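Assembly chaperone of ribosomal protein L4 (Acl4) (Chaetomium thermophilum, PDB 5TQB) probably shields ribosomal protein L4 before its assembly into the ribosome, holding it along a helical-repeat scaffold of the TPR kind. Local coordinates at residues L237-D242 against G269-R274; E263-G268 against L303-K308; L145-C150 against W184-Q189. All blocks are in the same frame, centred on the assembly; numbering follows the deposited sequence.

Contact 1 of 3, residues L237-D242 against G269-R274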
loop_
_atom_site.group_PDB
_atom_site.type_symbol
_atom_site.label_atom_id
_atom_site.label_comp_id
_atom_site.label_asym_id
_atom_site.label_seq_id
_atom_site.Cartn_x
_atom_site.Cartn_y
_atom_site.Cartn_z
ATOM N N LEU B 237 5.272 10.242 -11.852
ATOM C CA LEU B 237 5.856 9.891 -13.141
ATOM C C LEU B 237 4.804 9.861 -14.249
ATOM O O LEU B 237 5.077 10.267 -15.374
ATOM C CB LEU B 237 6.551 8.530 -13.069
ATOM C CG LEU B 237 7.743 8.400 -12.116
ATOM C CD1 LEU B 237 8.246 6.976 -12.130
ATOM C CD2 LEU B 237 8.855 9.349 -12.478
ATOM N N LEU B 238 3.610 9.371 -13.926
ATOM C CA LEU B 238 2.532 9.239 -14.908
ATOM C C LEU B 238 1.967 10.587 -15.367
ATOM O O LEU B 238 1.643 10.762 -16.542
ATOM C CB LEU B 238 1.394 8.394 -14.334
ATOM C CG LEU B 238 1.634 6.892 -14.190
ATOM C CD1 LEU B 238 0.448 6.257 -13.491
ATOM C CD2 LEU B 238 1.864 6.234 -15.539
ATOM N N ILE B 239 1.824 11.525 -14.436
ATOM C CA ILE B 239 1.336 12.855 -14.775
ATOM C C ILE B 239 2.419 13.604 -15.551
ATOM O O ILE B 239 2.124 14.372 -16.463
ATOM C CB ILE B 239 0.939 13.646 -13.516
ATOM C CG1 ILE B 239 -0.182 12.924 -12.774
ATOM C CG2 ILE B 239 0.457 15.043 -13.879
ATOM C CD1 ILE B 239 -0.386 13.413 -11.356
ATOM N N GLU B 240 3.672 13.355 -15.185
ATOM C CA GLU B 240 4.816 13.976 -15.831
ATOM C C GLU B 240 4.821 13.712 -17.335
ATOM O O GLU B 240 4.985 14.640 -18.129
ATOM C CB GLU B 240 6.114 13.458 -15.207
ATOM C CG GLU B 240 7.384 14.125 -15.734
ATOM C CD GLU B 240 7.582 15.534 -15.202
ATOM O OE1 GLU B 240 7.447 15.730 -13.975
ATOM O OE2 GLU B 240 7.876 16.445 -16.009
ATOM N N VAL B 241 4.632 12.451 -17.720
ATOM C CA VAL B 241 4.713 12.056 -19.129
ATOM C C VAL B 241 3.337 11.843 -19.771
ATOM O O VAL B 241 3.197 11.055 -20.710
ATOM C CB VAL B 241 5.571 10.786 -19.306
ATOM C CG1 VAL B 241 6.984 11.024 -18.784
ATOM C CG2 VAL B 241 4.937 9.615 -18.594
ATOM N N ASP B 242 2.331 12.542 -19.251
ATOM C CA ASP B 242 1.022 12.666 -19.904
ATOM C C ASP B 242 0.229 11.363 -20.005
ATOM O O ASP B 242 -0.434 11.116 -21.014
ATOM C CB ASP B 242 1.178 13.272 -21.303
ATOM C CG ASP B 242 1.900 14.606 -21.283
ATOM O OD1 ASP B 242 1.240 15.631 -21.002
ATOM O OD2 ASP B 242 3.124 14.629 -21.547
ATOM N N GLY B 269 -6.497 14.864 -7.794
ATOM C CA GLY B 269 -7.131 16.100 -8.204
ATOM C C GLY B 269 -6.360 16.789 -9.313
ATOM O O GLY B 269 -6.949 17.306 -10.266
ATOM N N TYR B 270 -5.037 16.794 -9.191
ATOM C CA TYR B 270 -4.192 17.445 -10.181
ATOM C C TYR B 270 -4.201 16.663 -11.484
ATOM O O TYR B 270 -4.259 17.248 -12.569
ATOM C CB TYR B 270 -2.760 17.593 -9.667
ATOM C CG TYR B 270 -1.908 18.478 -10.550
ATOM C CD1 TYR B 270 -0.817 17.964 -11.239
ATOM C CD2 TYR B 270 -2.209 19.829 -10.709
ATOM C CE1 TYR B 270 -0.044 18.772 -12.052
ATOM C CE2 TYR B 270 -1.442 20.643 -11.514
ATOM C CZ TYR B 270 -0.358 20.110 -12.184
ATOM O OH TYR B 270 0.410 20.916 -12.991
ATOM N N ALA B 271 -4.146 15.337 -11.375
ATOM C CA ALA B 271 -4.178 14.484 -12.558
ATOM C C ALA B 271 -5.469 14.713 -13.337
ATOM O O ALA B 271 -5.482 14.672 -14.566
ATOM C CB ALA B 271 -4.049 13.023 -12.166
ATOM N N ARG B 272 -6.551 14.963 -12.611
ATOM C CA ARG B 272 -7.853 15.146 -13.227
ATOM C C ARG B 272 -7.973 16.559 -13.792
ATOM O O ARG B 272 -8.647 16.782 -14.801
ATOM C CB ARG B 272 -8.958 14.840 -12.206
ATOM C CG ARG B 272 -9.113 13.343 -11.933
ATOM C CD ARG B 272 -9.965 13.046 -10.707
ATOM N NE ARG B 272 -10.183 11.608 -10.550
ATOM C CZ ARG B 272 -9.262 10.747 -10.121
ATOM N NH1 ARG B 272 -9.557 9.459 -10.020
ATOM N NH2 ARG B 272 -8.045 11.162 -9.793
ATOM N N TYR B 273 -7.290 17.507 -13.155
ATOM C CA TYR B 273 -7.238 18.882 -13.646
ATOM C C TYR B 273 -6.477 18.945 -14.966
ATOM O O TYR B 273 -6.914 19.603 -15.916
ATOM C CB TYR B 273 -6.565 19.790 -12.611
ATOM C CG TYR B 273 -6.404 21.221 -13.059
ATOM C CD1 TYR B 273 -5.282 21.622 -13.768
ATOM C CD2 TYR B 273 -7.370 22.175 -12.769
ATOM C CE1 TYR B 273 -5.126 22.927 -14.183
ATOM C CE2 TYR B 273 -7.222 23.488 -13.180
ATOM C CZ TYR B 273 -6.096 23.858 -13.888
ATOM O OH TYR B 273 -5.937 25.166 -14.300
ATOM N N ARG B 274 -5.336 18.261 -15.013
ATOM C CA ARG B 274 -4.502 18.208 -16.212
ATOM C C ARG B 274 -5.260 17.535 -17.343
ATOM O O ARG B 274 -5.236 17.993 -18.487
ATOM C CB ARG B 274 -3.210 17.429 -15.934
ATOM C CG ARG B 274 -2.303 18.079 -14.904
ATOM C CD ARG B 274 -1.532 19.221 -15.509
ATOM N NE ARG B 274 -0.534 18.741 -16.453
ATOM C CZ ARG B 274 0.014 19.482 -17.410
ATOM N NH1 ARG B 274 0.914 18.940 -18.218
ATOM N NH2 ARG B 274 -0.341 20.755 -17.566
HETATM O O HOH W 1 2.844 16.478 -19.003
#
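Ile239 points toward the helix of 269-274, and its two branches divide the work. CG1 stands beside the backbone N (chi1 -61°) and continues extended, which carries CD1 to Ala271, 3.8 Å from CB. CG2, anti to the backbone N, turns to the ring of Tyr270 and lies 4.1 Å from its CD1, the two side chains crossing obliquely. A beta-branched residue suits this place because it offers two methyls in different directions, while the small Ala271 lets its CA come to 6.2 Å from the CA of Ile239. On the far helix, Tyr270 swings its ring out anti to the backbone N, and chi1 of -64° lays Arg274 CG over one face of that ring, toward its rim; the next two turns, of like sign, carry the guanidinium toward the end of helix 228-240. The same CG closes the side of Ile239 CG2. Helices 228-240 and 262-281 are separated in sequence by helix 244-257, so the contact joins next-but-one helices of an alpha solenoid, as in TPR proteins; Leu248 of the intervening helix also packs on Ala271. Where helix 228-240 ends, Asp242 takes positive phi (66°) as the C-prime residue of a Schellman motif. Its OD1 stays 4.3 Å from Arg274 NH1, too far for a salt bridge, and a water spans the gap: it lies in the guanidinium plane, accepts from Arg274 NH1 at 3.2 Å, and donates to Asp242 OD1 at 2.7 Å and to Glu240 O at 3.0 Å, although other acceptors compete for its protons. The stronger partner of Asp242 lies outside both helices: OD2 meets a basic side chain on the chain of another protein.

Contact 2 of 3, residues E263-G268 against L303-K308. With EDO (1,2-ethanediol), chain G.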
loop_
_atom_site.group_PDB
_atom_site.type_symbol
_atom_site.label_atom_id
_atom_site.label_comp_id
_atom_site.label_asym_id
_atom_site.label_seq_id
_atom_site.Cartn_x
_atom_site.Cartn_y
_atom_site.Cartn_z
ATOM N N GLU B 263 -1.617 13.732 0.181
ATOM C CA GLU B 263 -0.836 13.849 -1.038
ATOM C C GLU B 263 -1.485 13.099 -2.196
ATOM O O GLU B 263 -1.323 13.481 -3.357
ATOM C CB GLU B 263 0.587 13.346 -0.798
ATOM C CG GLU B 263 1.547 13.645 -1.939
ATOM C CD GLU B 263 2.999 13.728 -1.488
ATOM O OE1 GLU B 263 3.893 13.642 -2.353
ATOM O OE2 GLU B 263 3.248 13.894 -0.272
ATOM N N VAL B 264 -2.234 12.046 -1.886
ATOM C CA VAL B 264 -2.906 11.283 -2.933
ATOM C C VAL B 264 -4.181 11.980 -3.410
ATOM O O VAL B 264 -4.515 11.909 -4.593
ATOM C CB VAL B 264 -3.192 9.842 -2.492
ATOM C CG1 VAL B 264 -4.044 9.105 -3.527
ATOM C CG2 VAL B 264 -1.877 9.107 -2.290
ATOM N N TRP B 265 -4.893 12.650 -2.506
ATOM C CA TRP B 265 -6.058 13.424 -2.918
ATOM C C TRP B 265 -5.601 14.536 -3.859
ATOM O O TRP B 265 -6.241 14.815 -4.868
ATOM C CB TRP B 265 -6.801 14.013 -1.716
ATOM C CG TRP B 265 -7.711 13.042 -1.014
ATOM C CD1 TRP B 265 -7.558 12.536 0.245
ATOM C CD2 TRP B 265 -8.917 12.467 -1.532
ATOM N NE1 TRP B 265 -8.593 11.682 0.542
ATOM C CE2 TRP B 265 -9.441 11.621 -0.532
ATOM C CE3 TRP B 265 -9.604 12.584 -2.743
ATOM C CZ2 TRP B 265 -10.620 10.893 -0.708
ATOM C CZ3 TRP B 265 -10.775 11.862 -2.917
ATOM C CH2 TRP B 265 -11.272 11.030 -1.903
ATOM N N TYR B 266 -4.470 15.148 -3.531
ATOM C CA TYR B 266 -3.903 16.195 -4.363
ATOM C C TYR B 266 -3.506 15.671 -5.740
ATOM O O TYR B 266 -3.885 16.238 -6.761
ATOM C CB TYR B 266 -2.685 16.813 -3.684
ATOM C CG TYR B 266 -1.946 17.765 -4.580
ATOM C CD1 TYR B 266 -2.419 19.052 -4.792
ATOM C CD2 TYR B 266 -0.786 17.377 -5.230
ATOM C CE1 TYR B 266 -1.755 19.925 -5.614
ATOM C CE2 TYR B 266 -0.118 18.239 -6.060
ATOM C CZ TYR B 266 -0.605 19.515 -6.249
ATOM O OH TYR B 266 0.072 20.382 -7.077
ATOM N N LEU B 267 -2.746 14.585 -5.768
ATOM C CA LEU B 267 -2.272 14.039 -7.031
ATOM C C LEU B 267 -3.432 13.625 -7.931
ATOM O O LEU B 267 -3.392 13.847 -9.139
ATOM C CB LEU B 267 -1.324 12.863 -6.786
ATOM C CG LEU B 267 0.066 13.263 -6.276
ATOM C CD1 LEU B 267 0.851 12.028 -5.825
ATOM C CD2 LEU B 267 0.854 14.051 -7.334
ATOM N N GLY B 268 -4.471 13.045 -7.338
ATOM C CA GLY B 268 -5.642 12.628 -8.090
ATOM C C GLY B 268 -6.400 13.829 -8.619
ATOM O O GLY B 268 -6.891 13.826 -9.749
ATOM N N LEU B 303 -9.862 17.841 -4.828
ATOM C CA LEU B 303 -9.073 18.904 -4.218
ATOM C C LEU B 303 -9.759 19.473 -2.982
ATOM O O LEU B 303 -9.099 19.826 -2.009
ATOM C CB LEU B 303 -8.798 20.015 -5.233
ATOM C CG LEU B 303 -7.882 19.644 -6.403
ATOM C CD1 LEU B 303 -7.868 20.768 -7.427
ATOM C CD2 LEU B 303 -6.469 19.337 -5.929
ATOM N N ARG B 304 -11.082 19.579 -3.031
ATOM C CA ARG B 304 -11.848 19.978 -1.857
ATOM C C ARG B 304 -11.570 18.978 -0.745
ATOM O O ARG B 304 -11.283 19.355 0.391
ATOM C CB ARG B 304 -13.345 20.020 -2.174
ATOM C CG ARG B 304 -13.760 21.199 -3.052
ATOM C CD ARG B 304 -14.324 22.349 -2.232
ATOM N NE ARG B 304 -14.566 23.537 -3.046
ATOM C CZ ARG B 304 -15.635 23.722 -3.818
ATOM N NH1 ARG B 304 -16.580 22.793 -3.901
ATOM N NH2 ARG B 304 -15.756 24.840 -4.519
ATOM N N GLN B 305 -11.626 17.698 -1.095
ATOM C CA GLN B 305 -11.422 16.631 -0.127
ATOM C C GLN B 305 -9.985 16.631 0.377
ATOM O O GLN B 305 -9.723 16.266 1.522
ATOM C CB GLN B 305 -11.762 15.281 -0.753
ATOM C CG GLN B 305 -11.725 14.115 0.228
ATOM C CD GLN B 305 -12.747 14.254 1.340
ATOM O OE1 GLN B 305 -13.780 14.904 1.176
ATOM N NE2 GLN B 305 -12.462 13.640 2.479
ATOM N N CYS B 306 -9.054 17.043 -0.480
ATOM C CA CYS B 306 -7.661 17.152 -0.077
ATOM C C CYS B 306 -7.525 18.169 1.050
ATOM O O CYS B 306 -6.942 17.870 2.091
ATOM C CB CYS B 306 -6.781 17.551 -1.262
ATOM S SG CYS B 306 -5.103 18.043 -0.810
ATOM N N LEU B 307 -8.079 19.360 0.852
ATOM C CA LEU B 307 -7.998 20.416 1.860
ATOM C C LEU B 307 -8.745 20.029 3.129
ATOM O O LEU B 307 -8.365 20.426 4.228
ATOM C CB LEU B 307 -8.566 21.741 1.334
ATOM C CG LEU B 307 -7.691 22.687 0.498
ATOM C CD1 LEU B 307 -6.263 22.798 1.037
ATOM C CD2 LEU B 307 -7.671 22.257 -0.952
ATOM N N LYS B 308 -9.822 19.272 2.973
ATOM C CA LYS B 308 -10.601 18.831 4.116
ATOM C C LYS B 308 -9.724 17.948 5.008
ATOM O O LYS B 308 -9.529 18.246 6.185
ATOM C CB LYS B 308 -11.837 18.077 3.642
ATOM C CG LYS B 308 -12.771 17.649 4.759
ATOM C CD LYS B 308 -13.982 16.918 4.207
ATOM C CE LYS B 308 -14.976 16.586 5.301
ATOM N NZ LYS B 308 -16.164 15.883 4.751
HETATM C C1 EDO G . -13.636 10.199 1.960
HETATM O O1 EDO G . -13.135 9.086 1.251
HETATM C C2 EDO G . -12.934 10.318 3.298
HETATM O O2 EDO G . -11.619 10.799 3.109
#
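Cys306 is the small bump that lets the two helices close up. Its CB sits 3.6 Å from Trp265 CB, the CA atoms of these two residues are only 5.0 Å apart, and the axes approach to 8.1 Å, a closeness that a small side chain suits. SG, anti to the backbone N, turns to the other flank and rests 4.0 Å from Tyr266 CB, so the cysteine fills the hollow between neighbouring aromatics. Beyond it, Leu303 CD2 abuts the Tyr266 ring at 4.2 Å from CD1, a branched tip against a broad ring. The indole makes a flat wall on the opposite flank. Gln305 runs alongside it, pointing the same way, and its CG methylene sits over the middle of the six-membered ring, 3.5 Å from the centroid and 12° off the normal, a CH-pi contact. A bend at chi2 (63°) then turns the amide from the indole, and NE2 makes a weak bond to O2 of an ethanediol, so glutamine serves both an aromatic face and a polar margin. Asp259 O accepts from the indole NE1, and Trp302 meets that ring edge-to-face. Tyr266 OH is hydrogen-bonded to His323. Segments 263-268 and 303-308 run at 161°, nearly antiparallel, so the consecutive helices 262-281 and 291-313 pair as an antiparallel hairpin of the kind that builds TPR-like alpha solenoids.

Contact 3 of 3, residues L145-C150 against W184-Q189. With EDO (1,2-ethanediol), chain H; EDO (1,2-ethanediol), chain I.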
loop_
_atom_site.group_PDB
_atom_site.type_symbol
_atom_site.label_atom_id
_atom_site.label_comp_id
_atom_site.label_asym_id
_atom_site.label_seq_id
_atom_site.Cartn_x
_atom_site.Cartn_y
_atom_site.Cartn_z
ATOM N N LEU B 145 17.684 -6.226 -3.839
ATOM C CA LEU B 145 18.888 -5.659 -4.434
ATOM C C LEU B 145 18.521 -4.648 -5.509
ATOM O O LEU B 145 19.090 -3.561 -5.561
ATOM C CB LEU B 145 19.769 -6.752 -5.041
ATOM C CG LEU B 145 21.027 -6.249 -5.767
ATOM C CD1 LEU B 145 21.932 -5.472 -4.823
ATOM C CD2 LEU B 145 21.790 -7.403 -6.397
ATOM N N ALA B 146 17.570 -5.015 -6.365
ATOM C CA ALA B 146 17.124 -4.137 -7.442
ATOM C C ALA B 146 16.585 -2.833 -6.869
ATOM O O ALA B 146 16.877 -1.742 -7.374
ATOM C CB ALA B 146 16.063 -4.825 -8.270
ATOM N N GLU B 147 15.806 -2.955 -5.799
ATOM C CA GLU B 147 15.258 -1.796 -5.112
ATOM C C GLU B 147 16.367 -0.946 -4.490
ATOM O O GLU B 147 16.233 0.267 -4.376
ATOM C CB GLU B 147 14.267 -2.241 -4.034
ATOM C CG GLU B 147 12.967 -2.828 -4.581
ATOM C CD GLU B 147 12.252 -3.743 -3.576
ATOM O OE1 GLU B 147 12.598 -3.712 -2.375
ATOM O OE2 GLU B 147 11.346 -4.499 -3.991
ATOM N N THR B 148 17.462 -1.589 -4.092
ATOM C CA THR B 148 18.590 -0.880 -3.495
ATOM C C THR B 148 19.312 -0.054 -4.555
ATOM O O THR B 148 19.723 1.083 -4.305
ATOM C CB THR B 148 19.584 -1.859 -2.839
ATOM O OG1 THR B 148 18.934 -2.555 -1.763
ATOM C CG2 THR B 148 20.793 -1.125 -2.291
ATOM N N LEU B 149 19.466 -0.629 -5.741
ATOM C CA LEU B 149 20.134 0.073 -6.821
ATOM C C LEU B 149 19.272 1.264 -7.215
ATOM O O LEU B 149 19.780 2.364 -7.433
ATOM C CB LEU B 149 20.378 -0.868 -8.005
ATOM C CG LEU B 149 21.195 -2.125 -7.660
ATOM C CD1 LEU B 149 21.365 -3.016 -8.877
ATOM C CD2 LEU B 149 22.546 -1.769 -7.072
ATOM N N CYS B 150 17.960 1.047 -7.257
ATOM C CA CYS B 150 17.018 2.112 -7.573
ATOM C C CYS B 150 17.081 3.203 -6.517
ATOM O O CYS B 150 16.981 4.388 -6.833
ATOM C CB CYS B 150 15.597 1.560 -7.668
ATOM S SG CYS B 150 15.284 0.556 -9.155
ATOM N N TRP B 184 9.976 -7.063 -12.014
ATOM C CA TRP B 184 9.623 -6.224 -10.878
ATOM C C TRP B 184 9.266 -4.813 -11.358
ATOM O O TRP B 184 10.070 -4.176 -12.043
ATOM C CB TRP B 184 10.809 -6.169 -9.923
ATOM C CG TRP B 184 10.466 -5.929 -8.485
ATOM C CD1 TRP B 184 11.064 -5.038 -7.644
ATOM C CD2 TRP B 184 9.468 -6.605 -7.709
ATOM N NE1 TRP B 184 10.502 -5.113 -6.396
ATOM C CE2 TRP B 184 9.516 -6.065 -6.409
ATOM C CE3 TRP B 184 8.537 -7.611 -7.985
ATOM C CZ2 TRP B 184 8.666 -6.490 -5.389
ATOM C CZ3 TRP B 184 7.693 -8.034 -6.970
ATOM C CH2 TRP B 184 7.765 -7.474 -5.688
ATOM N N PRO B 185 8.054 -4.325 -11.019
ATOM C CA PRO B 185 7.623 -3.011 -11.523
ATOM C C PRO B 185 8.534 -1.828 -11.172
ATOM O O PRO B 185 8.630 -0.892 -11.966
ATOM C CB PRO B 185 6.244 -2.806 -10.878
ATOM C CG PRO B 185 5.885 -4.071 -10.204
ATOM C CD PRO B 185 6.923 -5.101 -10.489
ATOM N N GLU B 186 9.176 -1.863 -10.011
ATOM C CA GLU B 186 9.982 -0.740 -9.548
ATOM C C GLU B 186 11.234 -0.513 -10.401
ATOM O O GLU B 186 11.745 0.604 -10.487
ATOM C CB GLU B 186 10.378 -0.955 -8.090
ATOM C CG GLU B 186 11.236 0.150 -7.507
ATOM C CD GLU B 186 10.908 0.434 -6.050
ATOM O OE1 GLU B 186 11.846 0.475 -5.226
ATOM O OE2 GLU B 186 9.714 0.626 -5.732
ATOM N N THR B 187 11.730 -1.569 -11.031
ATOM C CA THR B 187 12.914 -1.436 -11.855
ATOM C C THR B 187 12.572 -0.581 -13.076
ATOM O O THR B 187 13.317 0.330 -13.433
ATOM C CB THR B 187 13.454 -2.809 -12.286
ATOM O OG1 THR B 187 12.436 -3.528 -12.988
ATOM C CG2 THR B 187 13.881 -3.615 -11.068
ATOM N N TRP B 188 11.431 -0.866 -13.694
ATOM C CA TRP B 188 11.016 -0.164 -14.903
ATOM C C TRP B 188 10.481 1.222 -14.578
ATOM O O TRP B 188 10.572 2.149 -15.385
ATOM C CB TRP B 188 9.989 -1.000 -15.658
ATOM C CG TRP B 188 10.609 -2.259 -16.147
ATOM C CD1 TRP B 188 10.416 -3.515 -15.656
ATOM C CD2 TRP B 188 11.566 -2.380 -17.204
ATOM N NE1 TRP B 188 11.184 -4.416 -16.353
ATOM C CE2 TRP B 188 11.901 -3.743 -17.308
ATOM C CE3 TRP B 188 12.167 -1.469 -18.077
ATOM C CZ2 TRP B 188 12.806 -4.217 -18.252
ATOM C CZ3 TRP B 188 13.065 -1.941 -19.015
ATOM C CH2 TRP B 188 13.376 -3.302 -19.095
ATOM N N GLN B 189 9.943 1.354 -13.374
ATOM C CA GLN B 189 9.547 2.645 -12.850
ATOM C C GLN B 189 10.777 3.550 -12.781
ATOM O O GLN B 189 10.729 4.727 -13.153
ATOM C CB GLN B 189 8.951 2.449 -11.463
ATOM C CG GLN B 189 8.108 3.590 -10.977
ATOM C CD GLN B 189 7.163 3.162 -9.876
ATOM O OE1 GLN B 189 6.329 2.273 -10.063
ATOM N NE2 GLN B 189 7.292 3.792 -8.716
HETATM C C1 EDO H . 8.310 -3.097 -6.531
HETATM O O1 EDO H . 7.603 -3.108 -7.752
HETATM C C2 EDO H . 7.923 -1.907 -5.683
HETATM O O2 EDO H . 8.884 -1.745 -4.660
HETATM C C1 EDO I . 9.884 -3.435 -0.529
HETATM O O1 EDO I . 9.230 -3.072 -1.727
HETATM C C2 EDO I . 10.540 -2.209 0.065
HETATM O O2 EDO I . 11.132 -1.463 -0.975
#
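The indole of Trp184 has an ethanediol on one face, its C1 3.0 Å from NE1 and its O1 toward the rim, and the carboxylate of Glu147 at its NE1 edge. Carboxylate and ring are nearly coplanar, 25° apart. NE1 donates to Glu147 OE2 over 2.6 Å, slightly bent (149°), using the lone pair of OE2 that faces away from OE1. An extended glutamate can reach from its helix to the indole edge. Arg144 salt-bridges the same OE2, and O2 of a second ethanediol donates to Glu147 OE1 at 3.0 Å. Trp184 lies just ahead of helix 185-197, its carbonyl oxygen gripped by both N and OG1 of Thr187, the hydroxyl at 2.6 Å. The torsion that sets OG1 between the backbone N and carbonyl carbon, toward Trp184 O, puts Thr187 CG2 beside the N, where it meets Ala146 CB at 3.7 Å, two small groups suited to a close approach. Cys150 fills the next position, its SG 3.8 Å from Glu186 O. Segments 145-150 and 185-189 run nearly parallel, 21° apart, their axes approaching to 9.5 Å; they lie on helices 131-156 and 185-197, next-but-one in the chain as in a TPR-like solenoid. Glu186 crosses Glu147 at about a right angle, its OE1 3.5 Å from Glu147 CG. The two carboxylates, near but not in contact, might raise each other's pKa somewhat, but Arg144 and a basic side chain on the chain of another protein, salt-bridged to Glu186 OE1, probably offset this, consistent with an acidic patch that receives a basic partner.

All three are buried contacts between helices, but contact 3 lies about 10 Å from the chain centre, against about 20 and 21 Å for the centres of contacts 1 and 2. Contacts 1 and 2 share helix 262-281 and touch through Ile239 CD1 and Leu267 O. Contact 3 lies wholly earlier in the chain than contact 1, yet Leu237 CD1 packs on Gln189 O. Contact 2 joins consecutive, nearly antiparallel helices by close side-chain packing, whereas contacts 1 and 3 join next-but-one helices and hold polar links, a water bridge and an indole-carboxylate bond, beside the other protein's chain. That chain reaches all three.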